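Side-chain contacts in glypican-1 (Homo sapiens, PDB 4YWT), which carries heparan sulfate chains at the cell surface as a GPI-anchored proteoglycan, binding alpha-4(V) collagen through them and taking part in Schwann cell myelination: residues S105-F110 / L149-A154; E164-L169 / R199-A204; D301-T306 / G372-L377. The protein carries 3 engineered substitutions. All coordinates share one frame; numbering follows the deposited sequence.

Contact 1 (S105-F110 / L149-A154); sequences SFDDHF and LYYRGA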
loop_
_atom_site.group_PDB
_atom_site.type_symbol
_atom_site.label_atom_id
_atom_site.label_comp_id
_atom_site.label_asym_id
_atom_site.label_seq_id
_atom_site.Cartn_x
_atom_site.Cartn_y
_atom_site.Cartn_z
ATOM N N SER A 105 -0.375 3.886 11.492
ATOM C CA SER A 105 -1.317 3.264 12.420
ATOM C C SER A 105 -0.871 1.872 12.864
ATOM O O SER A 105 -0.780 1.598 14.064
ATOM C CB SER A 105 -2.710 3.185 11.790
ATOM O OG SER A 105 -3.270 4.476 11.632
ATOM N N PHE A 106 -0.584 0.998 11.903
ATOM C CA PHE A 106 -0.224 -0.378 12.240
ATOM C C PHE A 106 1.123 -0.486 12.952
ATOM O O PHE A 106 1.243 -1.209 13.945
ATOM C CB PHE A 106 -0.221 -1.255 10.988
ATOM C CG PHE A 106 -1.575 -1.796 10.633
ATOM C CD1 PHE A 106 -2.443 -1.066 9.835
ATOM C CD2 PHE A 106 -1.986 -3.031 11.111
ATOM C CE1 PHE A 106 -3.692 -1.561 9.511
ATOM C CE2 PHE A 106 -3.235 -3.532 10.793
ATOM C CZ PHE A 106 -4.089 -2.795 9.990
ATOM N N ASP A 107 2.131 0.227 12.450
ATOM C CA ASP A 107 3.447 0.200 13.085
ATOM C C ASP A 107 3.341 0.660 14.542
ATOM O O ASP A 107 3.748 -0.053 15.484
ATOM C CB ASP A 107 4.432 1.083 12.314
ATOM C CG ASP A 107 5.867 0.890 12.764
ATOM O OD1 ASP A 107 6.267 -0.273 12.991
ATOM O OD2 ASP A 107 6.596 1.896 12.887
ATOM N N ASP A 108 2.761 1.847 14.711
ATOM C CA ASP A 108 2.567 2.432 16.031
ATOM C C ASP A 108 1.769 1.520 16.951
ATOM O O ASP A 108 2.062 1.439 18.141
ATOM C CB ASP A 108 1.867 3.790 15.924
ATOM C CG ASP A 108 2.808 4.902 15.502
ATOM O OD1 ASP A 108 3.927 4.595 15.039
ATOM O OD2 ASP A 108 2.426 6.084 15.634
ATOM N N HIS A 109 0.766 0.831 16.411
ATOM C CA HIS A 109 -0.073 -0.007 17.261
ATOM C C HIS A 109 0.618 -1.306 17.668
ATOM O O HIS A 109 0.415 -1.788 18.778
ATOM C CB HIS A 109 -1.402 -0.335 16.587
ATOM C CG HIS A 109 -2.312 -1.156 17.446
ATOM N ND1 HIS A 109 -2.768 -0.720 18.671
ATOM C CD2 HIS A 109 -2.834 -2.393 17.270
ATOM C CE1 HIS A 109 -3.537 -1.648 19.210
ATOM N NE2 HIS A 109 -3.595 -2.674 18.379
ATOM N N PHE A 110 1.416 -1.882 16.775
ATOM C CA PHE A 110 2.180 -3.076 17.128
ATOM C C PHE A 110 3.194 -2.727 18.216
ATOM O O PHE A 110 3.287 -3.409 19.265
ATOM C CB PHE A 110 2.877 -3.657 15.895
ATOM C CG PHE A 110 1.949 -4.390 14.965
ATOM C CD1 PHE A 110 0.972 -5.236 15.466
ATOM C CD2 PHE A 110 2.041 -4.220 13.594
ATOM C CE1 PHE A 110 0.115 -5.911 14.615
ATOM C CE2 PHE A 110 1.183 -4.887 12.737
ATOM C CZ PHE A 110 0.219 -5.733 13.249
ATOM N N LEU A 149 13.527 -5.855 18.385
ATOM C CA LEU A 149 14.480 -5.964 17.283
ATOM C C LEU A 149 13.970 -6.909 16.202
ATOM O O LEU A 149 14.131 -6.652 15.009
ATOM C CB LEU A 149 15.837 -6.450 17.791
ATOM C CG LEU A 149 16.808 -5.391 18.310
ATOM C CD1 LEU A 149 17.963 -6.048 19.045
ATOM C CD2 LEU A 149 17.318 -4.538 17.161
ATOM N N TYR A 150 13.355 -8.004 16.636
ATOM C CA TYR A 150 12.794 -8.993 15.723
ATOM C C TYR A 150 11.664 -8.406 14.889
ATOM O O TYR A 150 11.536 -8.713 13.705
ATOM C CB TYR A 150 12.293 -10.208 16.504
ATOM C CG TYR A 150 11.799 -11.336 15.630
ATOM C CD1 TYR A 150 12.676 -12.048 14.823
ATOM C CD2 TYR A 150 10.459 -11.695 15.617
ATOM C CE1 TYR A 150 12.229 -13.081 14.026
ATOM C CE2 TYR A 150 10.004 -12.729 14.821
ATOM C CZ TYR A 150 10.896 -13.419 14.027
ATOM O OH TYR A 150 10.456 -14.450 13.230
ATOM N N TYR A 151 10.846 -7.562 15.511
ATOM C CA TYR A 151 9.764 -6.898 14.795
ATOM C C TYR A 151 10.313 -5.880 13.804
ATOM O O TYR A 151 9.818 -5.771 12.684
ATOM C CB TYR A 151 8.798 -6.204 15.760
ATOM C CG TYR A 151 7.863 -5.235 15.065
ATOM C CD1 TYR A 151 6.742 -5.691 14.383
ATOM C CD2 TYR A 151 8.107 -3.867 15.081
ATOM C CE1 TYR A 151 5.888 -4.814 13.742
ATOM C CE2 TYR A 151 7.259 -2.982 14.441
ATOM C CZ TYR A 151 6.151 -3.461 13.773
ATOM O OH TYR A 151 5.305 -2.584 13.135
ATOM N N ARG A 152 11.333 -5.134 14.219
ATOM C CA ARG A 152 11.874 -4.072 13.376
ATOM C C ARG A 152 12.610 -4.612 12.152
ATOM O O ARG A 152 12.965 -3.854 11.248
ATOM C CB ARG A 152 12.800 -3.163 14.187
ATOM C CG ARG A 152 12.068 -2.294 15.195
ATOM C CD ARG A 152 12.949 -1.164 15.698
ATOM N NE ARG A 152 12.300 -0.400 16.760
ATOM C CZ ARG A 152 12.741 -0.337 18.012
ATOM N NH1 ARG A 152 13.839 -0.994 18.363
ATOM N NH2 ARG A 152 12.088 0.383 18.914
ATOM N N GLY A 153 12.836 -5.921 12.121
ATOM C CA GLY A 153 13.400 -6.554 10.944
ATOM C C GLY A 153 14.825 -7.045 11.100
ATOM O O GLY A 153 15.345 -7.718 10.210
ATOM N N ALA A 154 15.459 -6.702 12.220
ATOM C CA ALA A 154 16.803 -7.188 12.516
ATOM C C ALA A 154 16.790 -8.708 12.467
ATOM O O ALA A 154 15.824 -9.331 12.909
ATOM C CB ALA A 154 17.273 -6.692 13.873
#
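Y151 reaches from helix 137-152 to helix 70-129, its hydroxyl landing between D107 and F110. The polar part is a single hydrogen bond, given by Y151 OH to D107 OD1 at 2.5 Å, a short distance. D107 accepts with the anti lone pair of OD1, the one turned away from OD2, and this oxygen lies in the plane of the tyrosine ring at its edge. Carboxylate and phenol are nearly coplanar, their planes 16° apart. D107 holds CG anti to its own N (chi1 -169°), which swings the carboxylate off the flank of its helix and across to the hydroxyl. The hydroxyl also comes down close to the backbone, with Y151 OH 3.3 Å from D107 CA.

The apolar part belongs to F110. Its CB sits 3.9 Å from Y151 CE1, and its CD2 is 3.7 Å from Y151 OH, which lies at the edge of the phenylalanine ring. The two ring planes make 63° with centroids 6.0 Å apart, an oblique pairing rather than a stack. One tyrosine end is therefore shared by a carboxylate and a hydrocarbon neighbour one helical turn further on. Beyond the pair, F110 also meets F303 edge-to-face, and both F110 and Y151 rest on V223 of helix 204-236. D108, pointing away from helix 137-152, touches the N-acetylglucosamine attached at N115.

On the backbone, helix 137-152 stops just past this tyrosine: G153 turns to positive phi, which suits glycine. This is inter-helix packing in the elongated, predominantly helical core of a glypican, with a hydrogen bond where a buried tyrosine meets a partly exposed aspartate, beside an apolar F110–Y151 contact.

Contact 2 (E164-L169 / R199-A204); sequences EFWARL and RPFGEA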
loop_
_atom_site.group_PDB
_atom_site.type_symbol
_atom_site.label_atom_id
_atom_site.label_comp_id
_atom_site.label_asym_id
_atom_site.label_seq_id
_atom_site.Cartn_x
_atom_site.Cartn_y
_atom_site.Cartn_z
ATOM N N GLU A 164 17.088 -20.087 24.532
ATOM C CA GLU A 164 18.140 -19.544 25.382
ATOM C C GLU A 164 17.544 -18.868 26.615
ATOM O O GLU A 164 17.960 -19.135 27.751
ATOM C CB GLU A 164 18.993 -18.548 24.590
ATOM C CG GLU A 164 20.045 -17.822 25.412
ATOM C CD GLU A 164 21.232 -18.703 25.756
ATOM O OE1 GLU A 164 21.377 -19.786 25.146
ATOM O OE2 GLU A 164 22.024 -18.313 26.640
ATOM N N PHE A 165 16.563 -18.003 26.369
ATOM C CA PHE A 165 15.851 -17.280 27.418
ATOM C C PHE A 165 15.331 -18.205 28.515
ATOM O O PHE A 165 15.532 -17.949 29.700
ATOM C CB PHE A 165 14.687 -16.489 26.810
ATOM C CG PHE A 165 13.653 -16.062 27.814
ATOM C CD1 PHE A 165 13.884 -14.984 28.653
ATOM C CD2 PHE A 165 12.449 -16.741 27.918
ATOM C CE1 PHE A 165 12.936 -14.593 29.577
ATOM C CE2 PHE A 165 11.498 -16.356 28.842
ATOM C CZ PHE A 165 11.741 -15.279 29.673
ATOM N N TRP A 166 14.667 -19.280 28.105
ATOM C CA TRP A 166 14.064 -20.231 29.027
ATOM C C TRP A 166 15.123 -21.043 29.749
ATOM O O TRP A 166 14.968 -21.356 30.928
ATOM C CB TRP A 166 13.099 -21.166 28.291
ATOM C CG TRP A 166 11.837 -20.495 27.853
ATOM C CD1 TRP A 166 11.395 -20.327 26.573
ATOM C CD2 TRP A 166 10.853 -19.890 28.698
ATOM N NE1 TRP A 166 10.197 -19.656 26.569
ATOM C CE2 TRP A 166 9.842 -19.377 27.863
ATOM C CE3 TRP A 166 10.729 -19.734 30.082
ATOM C CZ2 TRP A 166 8.722 -18.721 28.363
ATOM C CZ3 TRP A 166 9.615 -19.082 30.578
ATOM C CH2 TRP A 166 8.627 -18.583 29.720
ATOM N N ALA A 167 16.194 -21.390 29.041
ATOM C CA ALA A 167 17.310 -22.088 29.671
ATOM C C ALA A 167 17.875 -21.262 30.827
ATOM O O ALA A 167 17.868 -21.697 31.991
ATOM C CB ALA A 167 18.396 -22.387 28.649
ATOM N N ARG A 168 18.341 -20.060 30.499
ATOM C CA ARG A 168 18.956 -19.183 31.491
ATOM C C ARG A 168 17.988 -18.831 32.619
ATOM O O ARG A 168 18.377 -18.784 33.793
ATOM C CB ARG A 168 19.475 -17.908 30.823
ATOM C CG ARG A 168 20.397 -18.146 29.629
ATOM C CD ARG A 168 21.741 -18.749 30.036
ATOM N NE ARG A 168 21.683 -20.198 30.215
ATOM C CZ ARG A 168 21.772 -21.081 29.225
ATOM N NH1 ARG A 168 21.926 -20.668 27.976
ATOM N NH2 ARG A 168 21.710 -22.380 29.486
ATOM N N LEU A 169 16.727 -18.594 32.266
ATOM C CA LEU A 169 15.719 -18.261 33.266
ATOM C C LEU A 169 15.490 -19.426 34.222
ATOM O O LEU A 169 15.318 -19.221 35.421
ATOM C CB LEU A 169 14.399 -17.864 32.606
ATOM C CG LEU A 169 13.336 -17.373 33.591
ATOM C CD1 LEU A 169 13.822 -16.126 34.316
ATOM C CD2 LEU A 169 12.013 -17.111 32.891
ATOM N N ARG A 199 9.059 -30.426 31.261
ATOM C CA ARG A 199 8.310 -29.187 31.079
ATOM C C ARG A 199 7.986 -28.499 32.401
ATOM O O ARG A 199 6.828 -28.458 32.818
ATOM C CB ARG A 199 7.033 -29.455 30.282
ATOM C CG ARG A 199 7.271 -29.517 28.780
ATOM C CD ARG A 199 6.322 -30.479 28.091
ATOM N NE ARG A 199 6.363 -30.328 26.639
ATOM C CZ ARG A 199 5.427 -30.782 25.813
ATOM N NH1 ARG A 199 4.372 -31.426 26.294
ATOM N NH2 ARG A 199 5.546 -30.596 24.506
ATOM N N PRO A 200 9.019 -27.954 33.067
ATOM C CA PRO A 200 8.838 -27.261 34.345
ATOM C C PRO A 200 7.994 -25.997 34.207
ATOM O O PRO A 200 7.302 -25.624 35.153
ATOM C CB PRO A 200 10.272 -26.917 34.765
ATOM C CG PRO A 200 11.038 -26.873 33.490
ATOM C CD PRO A 200 10.422 -27.920 32.614
ATOM N N PHE A 201 8.054 -25.350 33.047
ATOM C CA PHE A 201 7.283 -24.132 32.812
ATOM C C PHE A 201 5.915 -24.428 32.202
ATOM O O PHE A 201 5.156 -23.509 31.888
ATOM C CB PHE A 201 8.050 -23.173 31.900
ATOM C CG PHE A 201 9.280 -22.582 32.528
ATOM C CD1 PHE A 201 9.182 -21.755 33.635
ATOM C CD2 PHE A 201 10.533 -22.833 31.995
ATOM C CE1 PHE A 201 10.314 -21.203 34.209
ATOM C CE2 PHE A 201 11.668 -22.282 32.563
ATOM C CZ PHE A 201 11.558 -21.468 33.671
ATOM N N GLY A 202 5.606 -25.709 32.027
ATOM C CA GLY A 202 4.341 -26.110 31.440
ATOM C C GLY A 202 4.337 -26.000 29.926
ATOM O O GLY A 202 5.362 -26.210 29.276
ATOM N N GLU A 203 3.179 -25.670 29.364
ATOM C CA GLU A 203 3.024 -25.582 27.915
ATOM C C GLU A 203 3.281 -24.167 27.407
ATOM O O GLU A 203 3.332 -23.931 26.200
ATOM C CB GLU A 203 1.622 -26.032 27.498
ATOM C CG GLU A 203 0.931 -26.942 28.499
ATOM C CD GLU A 203 -0.457 -27.354 28.045
ATOM O OE1 GLU A 203 -0.563 -28.279 27.212
ATOM O OE2 GLU A 203 -1.443 -26.749 28.517
ATOM N N ALA A 204 3.439 -23.234 28.340
ATOM C CA ALA A 204 3.592 -21.818 28.010
ATOM C C ALA A 204 4.782 -21.491 27.089
ATOM O O ALA A 204 4.637 -20.661 26.193
ATOM C CB ALA A 204 3.685 -20.996 29.294
#
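F201 points its ring from the loop before helix 204-236 at W166 on helix 158-177. From CB the ring is carried across with CG anti to the carbonyl carbon (chi1 -68°), and contact begins at the first ring atom: F201 CG lies 4.0 Å from W166 CZ3. On one branch, F201 CD1 is 4.1 Å from the same CZ3. The other branch comes closer, with F201 CD2 3.6 Å from W166 CE3. One atom further out, F201 CE2 is 3.7 Å from W166 CE3 and also runs near the helix backbone, 3.8 Å from W166 O. At the tip, F201 CZ approaches L169 CD2 at 4.4 Å, one turn along the helix.

The indole thus sets its six-membered ring against the phenylalanine, with CE3 over one face and displaced toward the rim. The planes are inclined at 47°, so the pair is oblique, neither stacked nor T-shaped. F165 CE2 covers the centre of one indole face from within the same helix, and L320 and A323 of helix 316-328 also touch W166.

R199 to G202 form a type I beta turn, closed by G202 N to R199 O, with P200 and F201 at its corners. The arrangement is that of an interhelical loop whose turn sinks an aromatic corner residue into the side of a helical bundle.

Contact 3 (D301-T306 / G372-L377); sequences DKFWGT and GTLEKL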
loop_
_atom_site.group_PDB
_atom_site.type_symbol
_atom_site.label_atom_id
_atom_site.label_comp_id
_atom_site.label_asym_id
_atom_site.label_seq_id
_atom_site.Cartn_x
_atom_site.Cartn_y
_atom_site.Cartn_z
ATOM N N ASP A 301 -4.719 -12.514 8.848
ATOM C CA ASP A 301 -5.338 -13.621 9.569
ATOM C C ASP A 301 -4.373 -14.215 10.590
ATOM O O ASP A 301 -4.787 -14.709 11.641
ATOM C CB ASP A 301 -5.801 -14.709 8.595
ATOM C CG ASP A 301 -6.998 -14.282 7.767
ATOM O OD1 ASP A 301 -7.746 -13.387 8.214
ATOM O OD2 ASP A 301 -7.191 -14.844 6.670
ATOM N N LYS A 302 -3.083 -14.148 10.273
ATOM C CA LYS A 302 -2.046 -14.756 11.100
ATOM C C LYS A 302 -1.731 -13.939 12.348
ATOM O O LYS A 302 -0.914 -14.352 13.170
ATOM C CB LYS A 302 -0.768 -14.962 10.282
ATOM C CG LYS A 302 -0.928 -15.939 9.134
ATOM C CD LYS A 302 -1.573 -17.231 9.610
ATOM C CE LYS A 302 -1.439 -18.335 8.573
ATOM N NZ LYS A 302 -1.966 -19.631 9.083
ATOM N N PHE A 303 -2.377 -12.786 12.491
ATOM C CA PHE A 303 -2.181 -11.952 13.674
ATOM C C PHE A 303 -2.733 -12.654 14.912
ATOM O O PHE A 303 -2.294 -12.397 16.034
ATOM C CB PHE A 303 -2.844 -10.581 13.499
ATOM C CG PHE A 303 -2.195 -9.714 12.448
ATOM C CD1 PHE A 303 -1.027 -10.113 11.812
ATOM C CD2 PHE A 303 -2.755 -8.494 12.103
ATOM C CE1 PHE A 303 -0.437 -9.315 10.849
ATOM C CE2 PHE A 303 -2.167 -7.691 11.141
ATOM C CZ PHE A 303 -1.007 -8.101 10.514
ATOM N N TRP A 304 -3.697 -13.546 14.697
ATOM C CA TRP A 304 -4.275 -14.334 15.779
ATOM C C TRP A 304 -4.128 -15.827 15.526
ATOM O O TRP A 304 -3.791 -16.253 14.420
ATOM C CB TRP A 304 -5.756 -14.008 15.964
ATOM C CG TRP A 304 -6.056 -12.567 16.185
ATOM C CD1 TRP A 304 -6.136 -11.920 17.384
ATOM C CD2 TRP A 304 -6.338 -11.589 15.180
ATOM N NE1 TRP A 304 -6.445 -10.595 17.186
ATOM C CE2 TRP A 304 -6.575 -10.367 15.841
ATOM C CE3 TRP A 304 -6.411 -11.627 13.785
ATOM C CZ2 TRP A 304 -6.879 -9.195 15.153
ATOM C CZ3 TRP A 304 -6.713 -10.462 13.103
ATOM C CH2 TRP A 304 -6.941 -9.262 13.788
ATOM N N GLY A 305 -4.387 -16.617 16.562
ATOM C CA GLY A 305 -4.462 -18.058 16.430
ATOM C C GLY A 305 -5.894 -18.479 16.155
ATOM O O GLY A 305 -6.772 -17.634 15.976
ATOM N N THR A 306 -6.130 -19.785 16.113
ATOM C CA THR A 306 -7.461 -20.317 15.831
ATOM C C THR A 306 -8.251 -20.670 17.094
ATOM O O THR A 306 -9.397 -21.112 17.010
ATOM C CB THR A 306 -7.376 -21.570 14.940
ATOM O OG1 THR A 306 -6.535 -22.548 15.566
ATOM C CG2 THR A 306 -6.799 -21.215 13.576
ATOM N N GLY A 372 -11.455 -5.750 19.050
ATOM C CA GLY A 372 -10.366 -5.040 19.690
ATOM C C GLY A 372 -9.818 -4.020 18.715
ATOM O O GLY A 372 -10.290 -3.935 17.581
ATOM N N THR A 373 -8.827 -3.247 19.147
ATOM C CA THR A 373 -8.226 -2.235 18.286
ATOM C C THR A 373 -7.637 -2.861 17.024
ATOM O O THR A 373 -7.885 -2.390 15.911
ATOM C CB THR A 373 -7.128 -1.451 19.022
ATOM O OG1 THR A 373 -7.685 -0.822 20.182
ATOM C CG2 THR A 373 -6.535 -0.386 18.111
ATOM N N LEU A 374 -6.870 -3.933 17.208
ATOM C CA LEU A 374 -6.214 -4.613 16.096
ATOM C C LEU A 374 -7.222 -5.136 15.079
ATOM O O LEU A 374 -6.997 -5.050 13.875
ATOM C CB LEU A 374 -5.346 -5.765 16.609
ATOM C CG LEU A 374 -4.576 -6.547 15.542
ATOM C CD1 LEU A 374 -3.653 -5.627 14.758
ATOM C CD2 LEU A 374 -3.793 -7.692 16.170
ATOM N N GLU A 375 -8.336 -5.669 15.568
ATOM C CA GLU A 375 -9.359 -6.236 14.696
ATOM C C GLU A 375 -10.064 -5.156 13.872
ATOM O O GLU A 375 -10.313 -5.337 12.678
ATOM C CB GLU A 375 -10.377 -7.026 15.521
ATOM C CG GLU A 375 -11.398 -7.786 14.693
ATOM C CD GLU A 375 -12.174 -8.796 15.516
ATOM O OE1 GLU A 375 -11.658 -9.227 16.569
ATOM O OE2 GLU A 375 -13.299 -9.161 15.113
ATOM N N LYS A 376 -10.381 -4.035 14.511
ATOM C CA LYS A 376 -10.999 -2.913 13.813
ATOM C C LYS A 376 -10.050 -2.360 12.758
ATOM O O LYS A 376 -10.453 -2.073 11.620
ATOM C CB LYS A 376 -11.394 -1.810 14.796
ATOM C CG LYS A 376 -12.457 -2.216 15.800
ATOM C CD LYS A 376 -12.991 -1.000 16.540
ATOM C CE LYS A 376 -13.918 -1.397 17.672
ATOM N NZ LYS A 376 -14.991 -2.316 17.200
ATOM N N LEU A 377 -8.786 -2.214 13.148
ATOM C CA LEU A 377 -7.748 -1.760 12.233
ATOM C C LEU A 377 -7.643 -2.691 11.032
ATOM O O LEU A 377 -7.485 -2.237 9.901
ATOM C CB LEU A 377 -6.399 -1.672 12.945
ATOM C CG LEU A 377 -6.198 -0.482 13.883
ATOM C CD1 LEU A 377 -4.858 -0.591 14.591
ATOM C CD2 LEU A 377 -6.302 0.826 13.116
#
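L374, in the first turn of helix 373-387, meets W304 and F303 of the loop that follows helix 286-299. The contact is chiefly apolar. W304 and L374 approach from opposite directions, and the benzene part of the indole does the touching: W304 CZ2 is 3.5 Å from L374 CG and 3.6 Å from L374 CD2. The same methyl reaches W304 CE2 at 3.9 Å. With CG anti to its N (chi1 -179°), L374 carries its branch point to the indole; CD2 meets F303 CB as well as W304, while CD1 takes the ring of the other aromatic, 4.0 Å from F303 CD2, where the two side chains cross at about a right angle.

The aromatic residues also pack against each other, F303 CB lying over one face of the W304 indole near its rim. V378, a turn further along the helix, touches both.

A polar group enters only at the indole edge. E375 N lies in the ring plane, 3.8 Å from W304 CZ2, while the aliphatic start of the glutamate, E375 CB, is 4.1 Å from the same carbon. From CG on, the glutamate chain is extended.

With mostly apolar groups in contact and no hydrogen bond or salt bridge between the two segments, this join rests on shape fit and burial of apolar surface, so the loop is held to the start of helix 373-387 without a directional bond.

How the contacts relate
Starting from the N terminus, contact 1 closes 38 mostly helical residues, the end of helix 70-129, the short helix 131-134 and most of helix 137-152. Contact 2 then closes residues 170-198, the last turns of helix 158-177 and the partly unmodelled loop after it, and contact 3 the long span from 307 to 371, part of it unmodelled. The three loops follow in series, none nesting or crossing. Contacts 1 and 3 nevertheless touch in space: H109 lies on T373 and F106 on L377, so helices 137-152, 70-129 and 373-387 are joined side by side. Contact 2 stands apart, its centre about 25 Å from that of contact 1, further along the elongated molecule.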